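Side-chain contacts in WipB (Legionella pneumophila, PDB 5NNY), which is a translocated effector with a Ser/Thr phosphatase domain, the part described here, and targets the host lysosomal nutrient-sensing machinery: residues 6-11 with 16-21; 224-229 with 244-249; 70-75 with 171-176; 262-267 with 280-285; 202-207 with 234-239. All coordinates share one frame; numbering follows the deposited sequence.

Contact 1: 6-11 with 16-21; sequences ISMGDL and LLFLNI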
# COMPACT_ATOMS: atom_id res chain seq x y z
N ILE A 6 4.84 14.21 -5.13
CA ILE A 6 4.53 13.12 -6.05
C ILE A 6 3.34 12.39 -5.46
O ILE A 6 3.38 11.96 -4.31
CB ILE A 6 5.71 12.14 -6.21
CG1 ILE A 6 7.03 12.88 -6.38
CG2 ILE A 6 5.49 11.22 -7.42
CD1 ILE A 6 7.02 13.84 -7.51
N SER A 7 2.28 12.28 -6.24
CA SER A 7 1.16 11.42 -5.89
C SER A 7 1.03 10.38 -6.99
O SER A 7 0.80 10.73 -8.15
CB SER A 7 -0.13 12.22 -5.74
OG SER A 7 -0.03 13.07 -4.61
N MET A 8 1.19 9.11 -6.62
CA MET A 8 1.10 8.00 -7.55
C MET A 8 -0.29 7.40 -7.53
O MET A 8 -0.87 7.21 -6.45
CB MET A 8 2.12 6.91 -7.19
CG MET A 8 3.53 7.40 -7.15
SD MET A 8 4.63 5.99 -7.28
CE MET A 8 6.22 6.83 -7.18
N GLY A 9 -0.80 7.07 -8.70
CA GLY A 9 -2.05 6.36 -8.79
C GLY A 9 -1.92 4.93 -8.31
O GLY A 9 -0.92 4.52 -7.71
N ASP A 10 -2.97 4.16 -8.56
CA ASP A 10 -2.97 2.75 -8.16
C ASP A 10 -1.97 1.99 -9.03
O ASP A 10 -2.16 1.87 -10.24
CB ASP A 10 -4.37 2.15 -8.28
CG ASP A 10 -5.27 2.60 -7.14
OD1 ASP A 10 -4.86 2.52 -5.97
OD2 ASP A 10 -6.41 3.05 -7.44
N LEU A 11 -0.92 1.46 -8.40
CA LEU A 11 0.15 0.79 -9.13
C LEU A 11 -0.21 -0.62 -9.57
O LEU A 11 0.43 -1.14 -10.50
CB LEU A 11 1.42 0.74 -8.28
CG LEU A 11 2.03 2.11 -7.99
CD1 LEU A 11 3.01 2.01 -6.84
CD2 LEU A 11 2.72 2.64 -9.26
N LEU A 16 7.71 -2.15 -12.25
CA LEU A 16 8.37 -1.38 -13.30
C LEU A 16 7.72 -0.01 -13.44
O LEU A 16 8.41 1.00 -13.62
CB LEU A 16 8.31 -2.10 -14.64
CG LEU A 16 8.89 -1.38 -15.87
CD1 LEU A 16 10.38 -0.96 -15.73
CD2 LEU A 16 8.70 -2.24 -17.12
N LEU A 17 6.39 0.04 -13.37
CA LEU A 17 5.71 1.32 -13.33
C LEU A 17 6.19 2.16 -12.15
O LEU A 17 6.52 3.34 -12.32
CB LEU A 17 4.19 1.09 -13.25
CG LEU A 17 3.28 2.30 -13.02
CD1 LEU A 17 3.45 3.40 -14.09
CD2 LEU A 17 1.83 1.85 -12.93
N PHE A 18 6.28 1.54 -10.96
CA PHE A 18 6.84 2.20 -9.78
C PHE A 18 8.25 2.73 -10.06
O PHE A 18 8.54 3.90 -9.79
CB PHE A 18 6.85 1.23 -8.60
CG PHE A 18 7.09 1.88 -7.25
CD1 PHE A 18 6.69 3.18 -6.99
CD2 PHE A 18 7.71 1.18 -6.23
CE1 PHE A 18 6.92 3.75 -5.74
CE2 PHE A 18 7.94 1.74 -4.99
CZ PHE A 18 7.54 3.04 -4.74
N LEU A 19 9.13 1.88 -10.60
CA LEU A 19 10.46 2.34 -10.97
C LEU A 19 10.41 3.52 -11.94
O LEU A 19 11.15 4.49 -11.77
CB LEU A 19 11.25 1.19 -11.60
CG LEU A 19 12.73 1.54 -11.84
CD1 LEU A 19 13.52 1.35 -10.57
CD2 LEU A 19 13.34 0.68 -12.94
N ASN A 20 9.57 3.43 -12.97
CA ASN A 20 9.51 4.48 -13.98
C ASN A 20 9.17 5.83 -13.36
O ASN A 20 9.83 6.84 -13.64
CB ASN A 20 8.49 4.11 -15.05
CG ASN A 20 8.75 4.80 -16.37
OD1 ASN A 20 9.90 5.06 -16.74
ND2 ASN A 20 7.69 5.07 -17.11
N ILE A 21 8.16 5.85 -12.49
CA ILE A 21 7.76 7.11 -11.87
C ILE A 21 8.88 7.66 -11.00
O ILE A 21 9.20 8.86 -11.06
CB ILE A 21 6.45 6.93 -11.08
CG1 ILE A 21 5.32 6.49 -12.01
CG2 ILE A 21 6.05 8.22 -10.39
CD1 ILE A 21 4.09 5.96 -11.25

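Contact 2: 224-229 with 244-249; sequences FKVPYS and NKKFAE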
# COMPACT_ATOMS: atom_id res chain seq x y z
N PHE A 224 -11.08 5.84 16.67
CA PHE A 224 -9.79 5.88 17.35
C PHE A 224 -9.80 6.70 18.63
O PHE A 224 -8.75 6.83 19.27
CB PHE A 224 -8.72 6.40 16.40
CG PHE A 224 -8.38 5.42 15.32
CD1 PHE A 224 -7.65 4.28 15.63
CD2 PHE A 224 -8.80 5.62 14.02
CE1 PHE A 224 -7.33 3.35 14.65
CE2 PHE A 224 -8.50 4.69 13.03
CZ PHE A 224 -7.75 3.56 13.35
N LYS A 225 -10.96 7.25 19.02
CA LYS A 225 -11.14 7.92 20.31
C LYS A 225 -10.26 9.17 20.42
O LYS A 225 -9.56 9.38 21.41
CB LYS A 225 -10.89 6.96 21.48
CG LYS A 225 -11.81 5.74 21.49
CD LYS A 225 -11.52 4.78 22.65
CE LYS A 225 -11.97 5.35 23.99
NZ LYS A 225 -11.74 4.39 25.10
N VAL A 226 -10.30 10.00 19.38
CA VAL A 226 -9.57 11.26 19.37
C VAL A 226 -10.58 12.36 19.04
O VAL A 226 -11.61 12.10 18.40
CB VAL A 226 -8.39 11.24 18.37
CG1 VAL A 226 -7.32 10.27 18.83
CG2 VAL A 226 -8.88 10.90 16.97
N PRO A 227 -10.31 13.59 19.48
CA PRO A 227 -11.24 14.68 19.18
C PRO A 227 -11.27 15.00 17.69
O PRO A 227 -10.23 15.07 17.04
CB PRO A 227 -10.68 15.86 19.98
CG PRO A 227 -9.78 15.25 20.99
CD PRO A 227 -9.21 14.03 20.34
N TYR A 228 -12.48 15.17 17.16
CA TYR A 228 -12.68 15.63 15.80
C TYR A 228 -12.90 17.14 15.82
O TYR A 228 -13.79 17.62 16.52
CB TYR A 228 -13.87 14.94 15.13
CG TYR A 228 -14.15 15.48 13.74
CD1 TYR A 228 -13.42 15.03 12.64
CD2 TYR A 228 -15.14 16.46 13.52
CE1 TYR A 228 -13.66 15.52 11.37
CE2 TYR A 228 -15.39 16.95 12.25
CZ TYR A 228 -14.64 16.48 11.18
OH TYR A 228 -14.87 16.98 9.90
N SER A 229 -12.09 17.87 15.06
CA SER A 229 -12.28 19.31 14.92
C SER A 229 -12.16 19.69 13.46
O SER A 229 -11.21 19.28 12.79
CB SER A 229 -11.27 20.11 15.76
OG SER A 229 -11.35 21.50 15.48
N ASN A 244 -4.01 9.34 12.52
CA ASN A 244 -2.90 8.52 12.04
C ASN A 244 -1.99 8.10 13.19
O ASN A 244 -1.37 7.03 13.11
CB ASN A 244 -2.11 9.27 10.96
CG ASN A 244 -2.82 9.25 9.61
OD1 ASN A 244 -3.43 8.24 9.22
ND2 ASN A 244 -2.75 10.36 8.89
N LYS A 245 -1.90 8.90 14.26
CA LYS A 245 -1.08 8.50 15.40
C LYS A 245 -1.66 7.28 16.08
O LYS A 245 -0.93 6.35 16.44
CB LYS A 245 -0.94 9.63 16.41
CG LYS A 245 -0.09 9.27 17.63
CD LYS A 245 -0.06 10.40 18.66
CE LYS A 245 0.99 10.17 19.75
NZ LYS A 245 0.97 11.22 20.81
N LYS A 246 -2.98 7.28 16.31
CA LYS A 246 -3.64 6.10 16.85
C LYS A 246 -3.49 4.91 15.91
O LYS A 246 -3.29 3.78 16.36
CB LYS A 246 -5.12 6.40 17.11
CG LYS A 246 -5.35 7.41 18.24
CD LYS A 246 -4.83 6.84 19.55
CE LYS A 246 -5.22 7.67 20.75
NZ LYS A 246 -4.80 9.07 20.60
N PHE A 247 -3.57 5.15 14.60
CA PHE A 247 -3.42 4.05 13.65
C PHE A 247 -2.03 3.45 13.73
O PHE A 247 -1.87 2.22 13.72
CB PHE A 247 -3.72 4.53 12.22
CG PHE A 247 -3.54 3.45 11.18
CD1 PHE A 247 -4.53 2.49 10.99
CD2 PHE A 247 -2.40 3.38 10.41
CE1 PHE A 247 -4.37 1.48 10.04
CE2 PHE A 247 -2.24 2.38 9.47
CZ PHE A 247 -3.23 1.44 9.29
N ALA A 248 -1.01 4.30 13.83
CA ALA A 248 0.37 3.84 13.96
C ALA A 248 0.57 3.02 15.22
O ALA A 248 1.39 2.09 15.23
CB ALA A 248 1.33 5.02 13.94
N GLU A 249 -0.14 3.34 16.31
CA GLU A 249 -0.07 2.48 17.49
C GLU A 249 -0.62 1.09 17.20
O GLU A 249 -0.07 0.10 17.67
CB GLU A 249 -0.82 3.13 18.65
CG GLU A 249 -0.06 4.32 19.23
CD GLU A 249 -0.91 5.17 20.16
OE1 GLU A 249 -0.47 6.29 20.51
OE2 GLU A 249 -2.02 4.73 20.54

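Contact 3: 70-75 with 171-176; sequences EIKKQY and GAISNE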
# COMPACT_ATOMS: atom_id res chain seq x y z
N GLU A 70 17.83 -17.46 -9.05
CA GLU A 70 18.63 -16.69 -10.00
C GLU A 70 18.00 -15.34 -10.29
O GLU A 70 18.71 -14.33 -10.40
CB GLU A 70 18.84 -17.48 -11.29
CG GLU A 70 19.22 -18.96 -11.10
CD GLU A 70 20.50 -19.21 -10.30
OE1 GLU A 70 20.76 -18.54 -9.28
OE2 GLU A 70 21.26 -20.13 -10.69
N ILE A 71 16.67 -15.29 -10.41
CA ILE A 71 15.98 -14.01 -10.60
C ILE A 71 16.20 -13.11 -9.38
O ILE A 71 16.50 -11.92 -9.51
CB ILE A 71 14.47 -14.24 -10.83
CG1 ILE A 71 14.22 -14.82 -12.24
CG2 ILE A 71 13.67 -12.95 -10.55
CD1 ILE A 71 12.84 -15.55 -12.38
N LYS A 72 16.05 -13.69 -8.19
CA LYS A 72 16.11 -12.92 -6.96
C LYS A 72 17.48 -12.29 -6.76
O LYS A 72 17.60 -11.11 -6.41
CB LYS A 72 15.76 -13.82 -5.77
CG LYS A 72 15.90 -13.16 -4.40
CD LYS A 72 15.61 -14.19 -3.31
CE LYS A 72 16.11 -13.78 -1.95
NZ LYS A 72 15.98 -14.88 -0.94
N LYS A 73 18.55 -13.07 -6.96
CA LYS A 73 19.87 -12.50 -6.72
C LYS A 73 20.16 -11.37 -7.71
O LYS A 73 20.71 -10.34 -7.33
CB LYS A 73 20.95 -13.59 -6.75
CG LYS A 73 21.29 -14.11 -8.12
CD LYS A 73 21.87 -15.52 -8.05
CE LYS A 73 23.13 -15.58 -7.21
NZ LYS A 73 23.90 -16.82 -7.51
N GLN A 74 19.75 -11.52 -8.98
CA GLN A 74 20.03 -10.45 -9.93
C GLN A 74 19.13 -9.25 -9.66
O GLN A 74 19.58 -8.10 -9.78
CB GLN A 74 19.87 -10.91 -11.38
CG GLN A 74 20.38 -9.77 -12.30
CD GLN A 74 20.29 -10.00 -13.79
OE1 GLN A 74 19.69 -10.94 -14.28
NE2 GLN A 74 20.93 -9.11 -14.54
N TYR A 75 17.87 -9.49 -9.28
CA TYR A 75 17.00 -8.38 -8.92
C TYR A 75 17.61 -7.58 -7.78
O TYR A 75 17.64 -6.35 -7.82
CB TYR A 75 15.60 -8.89 -8.54
CG TYR A 75 14.67 -7.74 -8.25
CD1 TYR A 75 14.11 -7.01 -9.29
CD2 TYR A 75 14.40 -7.34 -6.95
CE1 TYR A 75 13.27 -5.94 -9.06
CE2 TYR A 75 13.57 -6.25 -6.70
CZ TYR A 75 13.00 -5.57 -7.76
OH TYR A 75 12.17 -4.49 -7.54
N GLY A 171 11.01 -22.19 -1.26
CA GLY A 171 12.26 -21.97 -0.58
C GLY A 171 13.15 -20.91 -1.17
O GLY A 171 14.31 -20.79 -0.75
N ALA A 172 12.66 -20.13 -2.13
CA ALA A 172 13.49 -19.12 -2.78
C ALA A 172 13.43 -17.77 -2.08
O ALA A 172 14.36 -16.96 -2.22
CB ALA A 172 13.05 -18.95 -4.24
N ILE A 173 12.37 -17.51 -1.32
CA ILE A 173 12.22 -16.27 -0.56
C ILE A 173 11.88 -16.64 0.88
O ILE A 173 11.15 -17.61 1.11
CB ILE A 173 11.12 -15.36 -1.17
CG1 ILE A 173 11.54 -14.88 -2.56
CG2 ILE A 173 10.79 -14.14 -0.27
CD1 ILE A 173 10.47 -14.06 -3.27
N SER A 174 12.43 -15.90 1.84
CA SER A 174 12.22 -16.23 3.25
C SER A 174 11.07 -15.42 3.85
O SER A 174 10.89 -14.24 3.54
CB SER A 174 13.49 -16.00 4.07
OG SER A 174 13.72 -14.62 4.30
N ASN A 175 10.30 -16.07 4.72
CA ASN A 175 9.35 -15.32 5.54
C ASN A 175 10.05 -14.22 6.33
O ASN A 175 9.52 -13.11 6.47
CB ASN A 175 8.61 -16.23 6.52
CG ASN A 175 7.59 -17.11 5.84
OD1 ASN A 175 6.76 -16.64 5.04
ND2 ASN A 175 7.63 -18.39 6.15
N GLU A 176 11.24 -14.50 6.87
CA GLU A 176 11.88 -13.50 7.73
C GLU A 176 12.21 -12.22 6.96
O GLU A 176 12.04 -11.12 7.49
CB GLU A 176 13.15 -14.06 8.40
CG GLU A 176 13.05 -15.42 9.18
CD GLU A 176 11.80 -15.66 10.07
OE1 GLU A 176 11.70 -16.77 10.64
OE2 GLU A 176 10.92 -14.77 10.22
O HOH W 1 14.32 -13.94 1.09

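Contact 4: 262-267 with 280-285; sequences HDMMYR and VVAATV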
# COMPACT_ATOMS: atom_id res chain seq x y z
N HIS A 262 -14.26 -9.55 8.73
CA HIS A 262 -14.26 -9.96 7.33
C HIS A 262 -15.63 -9.77 6.69
O HIS A 262 -15.72 -9.55 5.47
CB HIS A 262 -13.77 -11.40 7.19
CG HIS A 262 -12.30 -11.54 7.47
ND1 HIS A 262 -11.79 -12.30 8.50
CD2 HIS A 262 -11.22 -11.00 6.85
CE1 HIS A 262 -10.47 -12.24 8.49
NE2 HIS A 262 -10.10 -11.45 7.51
N ASP A 263 -16.71 -9.82 7.46
CA ASP A 263 -18.03 -9.56 6.88
C ASP A 263 -18.11 -8.13 6.34
O ASP A 263 -18.77 -7.86 5.33
CB ASP A 263 -19.13 -9.83 7.91
CG ASP A 263 -19.02 -8.97 9.15
OD1 ASP A 263 -18.20 -9.29 10.05
OD2 ASP A 263 -19.76 -7.96 9.25
N MET A 264 -17.43 -7.19 7.02
CA MET A 264 -17.38 -5.81 6.52
C MET A 264 -16.70 -5.75 5.16
O MET A 264 -17.07 -4.95 4.31
CB MET A 264 -16.64 -4.92 7.51
CG MET A 264 -17.26 -4.78 8.87
SD MET A 264 -16.10 -3.85 9.86
CE MET A 264 -16.69 -4.11 11.53
N MET A 265 -15.69 -6.59 4.95
CA MET A 265 -14.94 -6.52 3.70
C MET A 265 -15.70 -7.18 2.56
O MET A 265 -15.63 -6.73 1.41
CB MET A 265 -13.55 -7.15 3.90
CG MET A 265 -12.77 -6.48 5.02
SD MET A 265 -12.61 -4.69 4.76
CE MET A 265 -11.14 -4.64 3.74
N TYR A 266 -16.45 -8.25 2.85
CA TYR A 266 -17.30 -8.82 1.80
C TYR A 266 -18.35 -7.81 1.37
O TYR A 266 -18.59 -7.61 0.17
CB TYR A 266 -17.98 -10.10 2.29
CG TYR A 266 -17.08 -11.32 2.38
CD1 TYR A 266 -16.66 -11.97 1.23
CD2 TYR A 266 -16.70 -11.83 3.62
CE1 TYR A 266 -15.85 -13.09 1.29
CE2 TYR A 266 -15.88 -12.98 3.70
CZ TYR A 266 -15.46 -13.59 2.53
OH TYR A 266 -14.66 -14.71 2.57
N ARG A 267 -19.01 -7.18 2.33
CA ARG A 267 -20.04 -6.20 1.98
C ARG A 267 -19.40 -4.97 1.35
O ARG A 267 -19.99 -4.34 0.47
CB ARG A 267 -20.85 -5.82 3.22
CG ARG A 267 -21.83 -6.92 3.65
CD ARG A 267 -22.62 -6.53 4.89
NE ARG A 267 -21.83 -6.59 6.11
CZ ARG A 267 -21.49 -5.54 6.85
NH1 ARG A 267 -20.77 -5.72 7.96
NH2 ARG A 267 -21.86 -4.32 6.51
N VAL A 280 -16.10 1.92 10.03
CA VAL A 280 -15.64 3.14 9.36
C VAL A 280 -14.30 2.93 8.65
O VAL A 280 -14.03 3.52 7.60
CB VAL A 280 -15.59 4.32 10.35
CG1 VAL A 280 -14.47 4.16 11.37
CG2 VAL A 280 -15.44 5.64 9.58
N VAL A 281 -13.45 2.04 9.18
CA VAL A 281 -12.21 1.74 8.46
C VAL A 281 -12.52 1.00 7.17
O VAL A 281 -12.01 1.35 6.10
CB VAL A 281 -11.23 0.95 9.36
CG1 VAL A 281 -10.00 0.52 8.55
CG2 VAL A 281 -10.76 1.80 10.54
N ALA A 282 -13.41 -0.00 7.23
CA ALA A 282 -13.83 -0.66 6.00
C ALA A 282 -14.47 0.34 5.04
O ALA A 282 -14.16 0.36 3.84
CB ALA A 282 -14.80 -1.81 6.32
N ALA A 283 -15.34 1.21 5.55
CA ALA A 283 -15.99 2.22 4.71
C ALA A 283 -14.96 3.13 4.05
O ALA A 283 -15.10 3.50 2.88
CB ALA A 283 -16.98 3.02 5.55
N THR A 284 -13.89 3.46 4.76
CA THR A 284 -12.88 4.36 4.20
C THR A 284 -12.05 3.67 3.11
O THR A 284 -11.86 4.21 2.02
CB THR A 284 -11.98 4.89 5.32
OG1 THR A 284 -12.76 5.68 6.21
CG2 THR A 284 -10.86 5.77 4.75
N VAL A 285 -11.55 2.46 3.37
CA VAL A 285 -10.70 1.82 2.37
C VAL A 285 -11.52 1.40 1.15
O VAL A 285 -10.98 1.34 0.04
CB VAL A 285 -9.91 0.62 2.95
CG1 VAL A 285 -8.95 1.10 4.04
CG2 VAL A 285 -10.85 -0.47 3.48

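Contact 5: 202-207 with 234-239; sequences NEIKVF and VDLAKT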
# COMPACT_ATOMS: atom_id res chain seq x y z
N ASN A 202 -6.08 28.77 4.27
CA ASN A 202 -7.13 28.01 4.94
C ASN A 202 -7.69 26.97 3.97
O ASN A 202 -8.89 26.85 3.76
CB ASN A 202 -8.23 28.95 5.46
CG ASN A 202 -9.25 28.23 6.32
OD1 ASN A 202 -8.94 27.25 6.99
ND2 ASN A 202 -10.49 28.73 6.30
N GLU A 203 -6.78 26.23 3.34
CA GLU A 203 -7.13 25.22 2.35
C GLU A 203 -6.39 23.93 2.65
O GLU A 203 -5.24 23.96 3.11
CB GLU A 203 -6.81 25.72 0.93
CG GLU A 203 -7.20 24.78 -0.21
CD GLU A 203 -6.08 23.81 -0.60
OE1 GLU A 203 -4.95 23.93 -0.08
OE2 GLU A 203 -6.35 22.91 -1.44
N ILE A 204 -7.04 22.79 2.40
CA ILE A 204 -6.42 21.49 2.64
C ILE A 204 -6.82 20.53 1.53
O ILE A 204 -7.95 20.56 1.03
CB ILE A 204 -6.79 20.96 4.04
CG1 ILE A 204 -5.98 19.70 4.38
CG2 ILE A 204 -8.32 20.71 4.15
CD1 ILE A 204 -6.29 19.15 5.76
N LYS A 205 -5.85 19.73 1.08
CA LYS A 205 -6.09 18.64 0.15
C LYS A 205 -5.98 17.35 0.96
O LYS A 205 -4.94 17.11 1.58
CB LYS A 205 -5.07 18.61 -0.98
CG LYS A 205 -4.98 19.88 -1.81
CD LYS A 205 -4.00 19.70 -2.97
CE LYS A 205 -3.36 21.02 -3.36
NZ LYS A 205 -2.65 20.94 -4.68
N VAL A 206 -7.03 16.54 0.96
CA VAL A 206 -7.07 15.28 1.71
C VAL A 206 -6.87 14.14 0.72
O VAL A 206 -7.54 14.08 -0.32
CB VAL A 206 -8.38 15.12 2.50
CG1 VAL A 206 -8.54 13.68 3.02
CG2 VAL A 206 -8.39 16.10 3.68
N PHE A 207 -5.93 13.23 1.03
CA PHE A 207 -5.61 12.08 0.19
C PHE A 207 -6.11 10.81 0.85
O PHE A 207 -5.98 10.63 2.07
CB PHE A 207 -4.10 11.95 -0.06
CG PHE A 207 -3.50 13.12 -0.83
CD1 PHE A 207 -3.04 14.23 -0.16
CD2 PHE A 207 -3.38 13.07 -2.20
CE1 PHE A 207 -2.47 15.30 -0.86
CE2 PHE A 207 -2.82 14.12 -2.91
CZ PHE A 207 -2.37 15.24 -2.24
N VAL A 234 -6.29 23.96 9.21
CA VAL A 234 -5.27 23.58 10.19
C VAL A 234 -5.85 22.63 11.23
O VAL A 234 -5.21 21.66 11.63
CB VAL A 234 -4.65 24.84 10.83
CG1 VAL A 234 -4.03 24.50 12.17
CG2 VAL A 234 -3.59 25.45 9.91
N ASP A 235 -7.07 22.91 11.70
CA ASP A 235 -7.67 22.05 12.72
C ASP A 235 -7.96 20.66 12.16
O ASP A 235 -7.78 19.65 12.86
CB ASP A 235 -8.95 22.68 13.27
CG ASP A 235 -8.77 23.19 14.68
OD1 ASP A 235 -7.61 23.23 15.15
OD2 ASP A 235 -9.79 23.55 15.33
N LEU A 236 -8.43 20.58 10.92
CA LEU A 236 -8.70 19.28 10.32
C LEU A 236 -7.41 18.49 10.17
O LEU A 236 -7.38 17.27 10.42
CB LEU A 236 -9.38 19.46 8.97
CG LEU A 236 -9.94 18.17 8.34
CD1 LEU A 236 -11.09 17.60 9.17
CD2 LEU A 236 -10.36 18.39 6.89
N ALA A 237 -6.34 19.16 9.77
CA ALA A 237 -5.04 18.52 9.68
C ALA A 237 -4.61 17.98 11.03
O ALA A 237 -4.04 16.89 11.13
CB ALA A 237 -4.01 19.51 9.13
N LYS A 238 -4.87 18.74 12.10
CA LYS A 238 -4.54 18.26 13.43
C LYS A 238 -5.34 17.01 13.78
O LYS A 238 -4.82 16.07 14.39
CB LYS A 238 -4.78 19.36 14.46
CG LYS A 238 -5.08 18.86 15.85
N THR A 239 -6.61 16.99 13.38
CA THR A 239 -7.44 15.80 13.60
C THR A 239 -6.89 14.61 12.83
O THR A 239 -6.90 13.48 13.33
CB THR A 239 -8.88 16.10 13.18
OG1 THR A 239 -9.36 17.22 13.94
CG2 THR A 239 -9.80 14.88 13.42
O HOH W 2 -6.45 26.83 8.38

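Contact 1: 6-11 with 16-21
M8 and L11 lean onto F18 and I21 across the first strand-turn-helix step of the phosphoesterase fold, in which helix 16-21 runs back against strand 6-8 at 164°. The stretch G9-D10-L11 matches the start of the GDxH signature of metallophosphoesterases, so this packing lies directly beside a probable active-site loop; D10 OD1 itself faces the carboxylate of D96. One kind of interaction is Met-aromatic. The sulfur of M8 lies 4.6 Å from the centroid of the F18 ring, at its edge, and M8 SD comes within 3.5 Å of F18 CD1. M8 places it there with CG anti to the carbonyl carbon (chi1 -57°) and an extended chain beyond, so that the side chain meets the ring at about a right angle. The second kind is apolar and mostly aliphatic. L11 forks over the helix: its CD2 rests 3.8 Å from L17 CG and also reaches I21 CD1, while L11 CD1 approaches F18 CD1 obliquely at 3.9 Å. I6 adds a looser touch, its CG2 4.3 Å from I21 CG2. Beyond the contact, L93 and helix 105-117, through L111, L112 and L115, also pack against the F18 ring. The side chains of M8 and I21 run antiparallel past one another, and the methyl CE of M8 ends 3.5 Å from both F18 CE1 and I21 CG2.

Contact 2: 224-229 with 244-249
F224 packs against K246 and F247 on the inner side of this contact, where the end of helix 214-224 meets helix 233-253. Here buried rings carry the packing. K246 CB sits 3.6 Å from F224 CD1, approaching the ring obliquely. Farther along the same ring, F224 CZ reaches F247 CD1 at 4.1 Å and comes in at the edge of the second phenyl group. The two rings are neighbours with a common direction, set in a hydrophobic layer continued by I192 of the sheet and by L259. On the outer side a partly exposed lysine takes over, though its contacts are just as short. The aliphatic part of K246 folds over the chain, its CG 3.6 Å from F224 O and 3.5 Å from V226 CG1. Bends at chi2 (-63°) and chi4 (-56°) curl this lysine back along V226, leaving NZ 3.3 Å from V226 CG1, a nonpolar neighbour for a charged group. The nearby K225 is exposed, with its tip leading away from the helix. What turns the chain is K225, whose positive phi (64°) and two bonds back into the last helical turn make a Schellman motif. The arrangement is that of two consecutive helices joined by a short loop that begins with a Schellman turn, with F224, at that turn, packed against the side of the next helix.

Contact 3: 70-75 with 171-176
A lysine-to-carbonyl hydrogen bond, from K72 to A172, joins helix 64-79 to the short connection between helices 159-169 and 175-186. K72 NZ donates to A172 O at 2.9 Å. The nitrogen stands 19° out of the carbonyl plane and makes a C=O...N angle of 146°. An extended lysine chain, with CG anti to the backbone N (chi1 175°), spans the gap, and its CD passes 4.2 Å from I173 CG1. I173 is itself buried against L164, A167 and I168, while Y106 touches both K72 and I173. A water adds to the link: it accepts from K72 NZ at 2.8 Å and from S174 N at the same distance. The connection is shaped at both ends by helix signals. G171 closes helix 159-169 with a Schellman motif, and S174 is the N-cap of the next helix, its OG bound to the backbone N of E177. The ammonium group thus has two acceptors, A172 O and a water that also takes the N-H of S174, and through them one side chain ties helix 64-79 to the loop both directly and by way of solvent.

Contact 4: 262-267 with 280-285
M265 hooks toward A282 and V285 from a helix that runs beside theirs. Its CB and CG carry the chain out of helix 262-267 before the first touch is made. Bends at chi2 (-56°) and chi3 (-87°) then swing the thioether across to the other helix. The sulfur is first to arrive, with M265 SD 3.9 Å from A282 CB. Beyond it the terminal methyl turns to V285, where M265 CE lies 4.2 Å from V285 CG2. L152 of helix 150-153 also touches M265. A282 has a second partner, for M264 CB stands 3.8 Å from A282 CB and the alanine methyl is shared by two successive methionines. This is helix-helix packing within the phosphatase domain: the two segments run in nearly the same direction, 30° apart, with their axes 9.6 Å from each other at the closest point. A282 lies where the backbones are nearest, opposite M264. On the far side, V280 and T284 face helix 214-224 through L220. There T284 OG1 turns inward and donates to V280 O at 2.9 Å. Within helix 262-267, R267 NH1 holds D263 OD2 at 2.8 Å, one helical turn back, and also forms a salt bridge to E279. The oxygen of D263 is met on its anti side, somewhat out of the carboxylate plane, while it lies in the plane of the guanidinium group.

Contact 5: 202-207 with 234-239
I204 turns CG1 anti to its backbone nitrogen (chi1 -171°) and stays extended at chi2, which drives CD1 straight at A237 of the facing helix. I204 CD1 comes to rest 4.0 Å from A237 N and 4.1 Å from A237 CB. The other branch of the isoleucine meets L236, with I204 CG2 4.1 Å from L236 CD2, the leucine lying crosswise to it. One residue pair farther along the strand, V206 CG2 touches the same leucine methyl, L236 CD2, at 4.4 Å. All of this is apolar and buried; a polar link runs at the strand's start. N202, at a G1 beta bulge opposite D198, has its OD1 2.9 Å from a water that donates to it, and the water in turn accepts from V234 N at 3.0 Å. The same oxygen takes a hydrogen bond from A233 N, so the asparagine engages the first turn of the helix both directly and through water. Helix 234-239 thus lies over strand 203-207 at 33°, covering part of one face of the mixed sheet at its 301-306 end: I302 of the outermost strand 301-306 also packs on L236, and Y195 of strand 190-198 touches both I204 and A237.

In the fold
From the N terminus, contact 1 closes a tight turn between the sheet's first strand and its helix. Contact 3 then spans 95 residues, bringing helix 64-79 onto the connection before helix 175-186 after the chain has laid down strands 90-93 and 121-125. Contacts 5 and 2 cross: their segments alternate along the chain and share helix 233-253, and they touch where S229 meets D235 and T239. Contact 4 follows in series, joining helix 262-270 to helix 280-286 about 4 Å from contact 2 at the nearest atoms. None is nested in another. Contacts 1 and 5, about 25 Å apart between centres, both reach the mixed sheet, and S7 touches F207 there.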